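Local coordinates for pili retraction protein PilT (Thermus thermophilus, PDB 5FL3), which probably binds and hydrolyses ATP, as expected of a retraction motor for type IV pili, and is seen here with ADP in its nucleotide pocket, at residues 14-19 with 25-30; 57-62 with 101-106. All coordinates share one frame; numbering follows the deposited sequence.

Contact 1. Residues 14-19 with 25-30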
# COMPACT_ATOMS: atom_id res chain seq x y z
N GLU A 14 21.72 18.27 7.12
CA GLU A 14 20.98 18.67 8.30
C GLU A 14 19.50 18.91 7.99
O GLU A 14 18.62 18.43 8.72
CB GLU A 14 21.62 19.91 8.93
CG GLU A 14 22.45 19.58 10.19
CD GLU A 14 23.62 20.53 10.41
OE1 GLU A 14 23.48 21.74 10.13
OE2 GLU A 14 24.68 20.05 10.87
N MET A 15 19.24 19.63 6.90
CA MET A 15 17.86 19.85 6.45
C MET A 15 17.09 18.55 6.18
O MET A 15 15.97 18.37 6.68
CB MET A 15 17.84 20.71 5.19
CG MET A 15 16.44 21.02 4.70
SD MET A 15 16.47 21.80 3.07
CE MET A 15 17.25 20.48 2.11
N LEU A 16 17.70 17.67 5.38
CA LEU A 16 17.15 16.35 5.10
C LEU A 16 16.82 15.61 6.38
O LEU A 16 15.74 15.02 6.53
CB LEU A 16 18.12 15.53 4.24
CG LEU A 16 18.33 15.96 2.78
CD1 LEU A 16 19.45 15.17 2.14
CD2 LEU A 16 17.07 15.79 1.96
N LYS A 17 17.76 15.65 7.32
CA LYS A 17 17.62 14.96 8.60
C LYS A 17 16.45 15.55 9.39
O LYS A 17 15.66 14.82 9.99
CB LYS A 17 18.94 15.03 9.39
CG LYS A 17 18.99 14.21 10.68
CD LYS A 17 20.45 13.94 11.11
CE LYS A 17 20.65 13.90 12.63
NZ LYS A 17 22.07 13.60 13.00
N ALA A 18 16.32 16.87 9.38
CA ALA A 18 15.19 17.51 10.03
C ALA A 18 13.87 17.11 9.35
O ALA A 18 12.89 16.76 10.03
CB ALA A 18 15.35 19.02 10.02
N MET A 19 13.86 17.16 8.02
CA MET A 19 12.70 16.73 7.24
C MET A 19 12.28 15.29 7.59
O MET A 19 11.10 15.03 7.87
CB MET A 19 12.98 16.86 5.73
CG MET A 19 13.12 18.33 5.30
SD MET A 19 13.23 18.66 3.54
CE MET A 19 14.72 17.84 3.17
N SER A 25 7.44 11.75 4.21
CA SER A 25 7.46 10.61 3.32
C SER A 25 8.16 10.95 2.01
O SER A 25 8.78 10.09 1.38
CB SER A 25 6.04 10.14 3.06
OG SER A 25 5.28 11.24 2.61
N ASP A 26 8.07 12.21 1.61
CA ASP A 26 8.56 12.66 0.31
C ASP A 26 9.12 14.07 0.42
O ASP A 26 8.54 14.93 1.11
CB ASP A 26 7.45 12.64 -0.75
CG ASP A 26 6.79 11.27 -0.89
OD1 ASP A 26 5.79 10.99 -0.18
OD2 ASP A 26 7.27 10.48 -1.73
N ILE A 27 10.25 14.29 -0.24
CA ILE A 27 10.87 15.60 -0.30
C ILE A 27 10.93 16.11 -1.74
O ILE A 27 11.47 15.46 -2.64
CB ILE A 27 12.30 15.57 0.30
CG1 ILE A 27 12.26 15.13 1.77
CG2 ILE A 27 12.97 16.93 0.16
CD1 ILE A 27 13.59 14.66 2.27
N HIS A 28 10.34 17.28 -1.95
CA HIS A 28 10.35 17.93 -3.24
C HIS A 28 11.29 19.15 -3.25
O HIS A 28 11.11 20.09 -2.48
CB HIS A 28 8.93 18.35 -3.62
CG HIS A 28 8.02 17.19 -3.91
ND1 HIS A 28 7.58 16.32 -2.93
CD2 HIS A 28 7.50 16.73 -5.07
CE1 HIS A 28 6.81 15.40 -3.47
NE2 HIS A 28 6.74 15.63 -4.77
N LEU A 29 12.29 19.10 -4.13
CA LEU A 29 13.24 20.20 -4.35
C LEU A 29 13.12 20.73 -5.79
O LEU A 29 13.67 20.14 -6.74
CB LEU A 29 14.66 19.72 -4.04
CG LEU A 29 14.80 19.24 -2.58
CD1 LEU A 29 16.21 18.82 -2.20
CD2 LEU A 29 14.29 20.33 -1.62
N GLN A 30 12.39 21.83 -5.95
CA GLN A 30 12.07 22.38 -7.26
C GLN A 30 12.34 23.88 -7.32
O GLN A 30 11.99 24.61 -6.39
CB GLN A 30 10.60 22.12 -7.60
CG GLN A 30 10.17 20.68 -7.68
CD GLN A 30 10.79 19.94 -8.87
OE1 GLN A 30 11.50 20.53 -9.68
NE2 GLN A 30 10.51 18.65 -8.96
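Leu16 and Met19 of the helix meet Ile27 of the strand without a ring, amide or carboxylate between them, so there are no faces or edges to assign; the surfaces are methyl groups of branched side chains and one thioether. Ile27 is the hub. Its CD1 lies 3.5 Å from Met19 CE and 3.7 Å from Leu16 CD2, so one methyl serves both helix residues. The CG2 branch of Ile27 also engages the thioether, with Met19 CE at 3.6 Å and Met19 SD at 3.8 Å. Met19 reaches both branches because its chain runs out through an extended chi2 and then bends at chi3 (-64°), bringing the terminal methyl back across the isoleucine. Leu16 meets Ile27 differently, crossing it nearly at a right angle and touching through one methyl alone. No hydrogen bond joins the two segments. With an alanine at Ile27, both branches disappear, and the Met19 methyl would probably be left without its partner on the strand, while Leu16 CD2 would lose its contact with CD1. This apolar seam seats helix 11-21 on the antiparallel sheet, consistent with the PAS-like N-terminal domain of PilT relatives. Ile27 also touches Phe90 of strand 88-97, Leu16 reaches Met105 of strand 100-108, and Met19 rests on Val37 of strand 36-39 and on Phe46.

Contact 2. Residues 57-62 with 101-106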
# COMPACT_ATOMS: atom_id res chain seq x y z
N GLU A 57 20.62 22.60 -8.42
CA GLU A 57 21.75 21.92 -9.04
C GLU A 57 22.83 21.55 -8.04
O GLU A 57 23.41 20.45 -8.11
CB GLU A 57 22.34 22.80 -10.13
CG GLU A 57 23.49 22.17 -10.87
CD GLU A 57 23.83 22.93 -12.12
OE1 GLU A 57 23.31 24.06 -12.27
OE2 GLU A 57 24.61 22.41 -12.96
N ALA A 58 23.10 22.44 -7.09
CA ALA A 58 24.16 22.23 -6.10
C ALA A 58 23.77 21.07 -5.20
O ALA A 58 24.60 20.20 -4.88
CB ALA A 58 24.42 23.49 -5.26
N ILE A 59 22.51 21.06 -4.78
CA ILE A 59 21.98 19.95 -4.02
C ILE A 59 22.15 18.63 -4.79
O ILE A 59 22.66 17.65 -4.24
CB ILE A 59 20.53 20.17 -3.68
CG1 ILE A 59 20.43 21.32 -2.68
CG2 ILE A 59 19.93 18.88 -3.15
CD1 ILE A 59 19.04 21.68 -2.31
N ALA A 60 21.74 18.63 -6.06
CA ALA A 60 21.95 17.48 -6.93
C ALA A 60 23.42 17.04 -6.97
O ALA A 60 23.73 15.87 -6.72
CB ALA A 60 21.45 17.77 -8.33
N ARG A 61 24.34 17.97 -7.26
CA ARG A 61 25.74 17.57 -7.39
C ARG A 61 26.31 17.03 -6.07
O ARG A 61 27.20 16.17 -6.08
CB ARG A 61 26.59 18.74 -7.89
CG ARG A 61 26.14 19.27 -9.23
CD ARG A 61 27.21 20.08 -9.98
NE ARG A 61 26.67 20.47 -11.28
CZ ARG A 61 26.77 19.73 -12.39
NH1 ARG A 61 27.43 18.57 -12.36
NH2 ARG A 61 26.22 20.14 -13.53
N ALA A 62 25.77 17.51 -4.95
CA ALA A 62 26.19 17.07 -3.63
C ALA A 62 25.72 15.65 -3.31
O ALA A 62 26.26 15.00 -2.43
CB ALA A 62 25.68 18.02 -2.58
N PHE A 101 17.11 21.86 -12.96
CA PHE A 101 17.04 20.56 -12.28
C PHE A 101 15.95 20.56 -11.23
O PHE A 101 15.62 21.60 -10.62
CB PHE A 101 18.38 20.18 -11.64
CG PHE A 101 19.39 19.65 -12.62
CD1 PHE A 101 19.11 18.55 -13.40
CD2 PHE A 101 20.62 20.27 -12.77
CE1 PHE A 101 20.04 18.06 -14.33
CE2 PHE A 101 21.56 19.79 -13.69
CZ PHE A 101 21.26 18.68 -14.47
N GLY A 102 15.36 19.38 -11.05
CA GLY A 102 14.41 19.14 -9.99
C GLY A 102 14.81 17.88 -9.26
O GLY A 102 15.56 17.06 -9.77
N LEU A 103 14.29 17.71 -8.05
CA LEU A 103 14.68 16.57 -7.24
C LEU A 103 13.51 16.10 -6.41
O LEU A 103 12.86 16.89 -5.71
CB LEU A 103 15.86 16.95 -6.35
CG LEU A 103 16.87 15.89 -5.94
CD1 LEU A 103 17.43 15.21 -7.16
CD2 LEU A 103 17.99 16.51 -5.10
N VAL A 104 13.21 14.81 -6.50
CA VAL A 104 12.17 14.24 -5.65
C VAL A 104 12.77 13.07 -4.91
O VAL A 104 13.22 12.11 -5.52
CB VAL A 104 10.93 13.79 -6.44
CG1 VAL A 104 9.93 13.16 -5.49
CG2 VAL A 104 10.29 14.98 -7.15
N MET A 105 12.78 13.16 -3.59
CA MET A 105 13.39 12.15 -2.76
C MET A 105 12.32 11.42 -1.96
O MET A 105 11.50 12.07 -1.29
CB MET A 105 14.40 12.79 -1.83
CG MET A 105 15.28 13.77 -2.55
SD MET A 105 16.55 14.45 -1.49
CE MET A 105 17.35 12.96 -0.88
N ARG A 106 12.30 10.09 -2.04
CA ARG A 106 11.38 9.29 -1.22
C ARG A 106 12.11 8.58 -0.07
O ARG A 106 13.16 7.95 -0.28
CB ARG A 106 10.65 8.26 -2.08
CG ARG A 106 9.71 7.36 -1.29
CD ARG A 106 9.01 6.39 -2.23
NE ARG A 106 9.99 5.71 -3.08
CZ ARG A 106 10.65 4.61 -2.72
NH1 ARG A 106 10.42 4.06 -1.53
NH2 ARG A 106 11.53 4.06 -3.55
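Glu57 and Phe101 make one end of this contact; Leu103, which is buried, meets Ile59 at the other. The aliphatic part of Glu57 comes up to the edge of the phenyl ring, near its plane: Glu57 CG is 3.9 Å from Phe101 CD2 and Glu57 CB 4.0 Å from the same atom. The carboxylate plane is turned 68° from the ring plane, so the two flat groups do not stack. Further along, Ile59 CG2 meets Leu103 CD2 at 3.6 Å, and that leucine methyl also lies 4.4 Å from Ala60 N, on the helix backbone.

Behind this first shell, Glu57 is positioned by its own helix. With CG anti to the backbone N (chi1 -178°) and the chain extended beyond it, the carboxylate reaches along the helix to the guanidinium of Arg61, one turn later in the chain. The guanidinium approaches side-on and places two nitrogens on one oxygen: Arg61 NH2 is 2.8 Å from Glu57 OE2, with an N-H...O angle of 158° on the anti lone pair, and Arg61 NE lies 3.3 Å from that oxygen. Val56 and Arg96 touch the side chain of Phe101, and Leu103 also touches Leu29, Leu63 and Leu94.

Helix 53-63 thus lies on strand 100-108 of the six-stranded antiparallel sheet, in what is probably the N-terminal domain. Between these segments it is probably held by apolar packing, part of it at the surface, whereas the salt bridge stays within the helix and is likely to steady the glutamate whose methylenes border the ring.

Overall arrangement
Contacts 1 and 2 seat two helices on neighbouring strands of one antiparallel sheet, with centres 11 Å apart. Strands 26-30 and 100-108 are tied by probable backbone hydrogen bonds, Ile27 N to Met105 O and Leu29 N to Leu103 O, each 2.8 Å. The helix of contact 1 also reaches the strand of contact 2, Leu16 CD2 lying 3.7 Å from Met105 SD, and Ile59 touches Leu12 of helix 11-21, so the two helices pack beside each other. The nucleotide lies beyond the start of strand 26-30: Ser25 touches ADP, yet the side chain of Ile27 is about 12 Å from it. Contact 1 is buried and contact 2 partly so; the touching side chains of both lie away from the annotated nucleotide site.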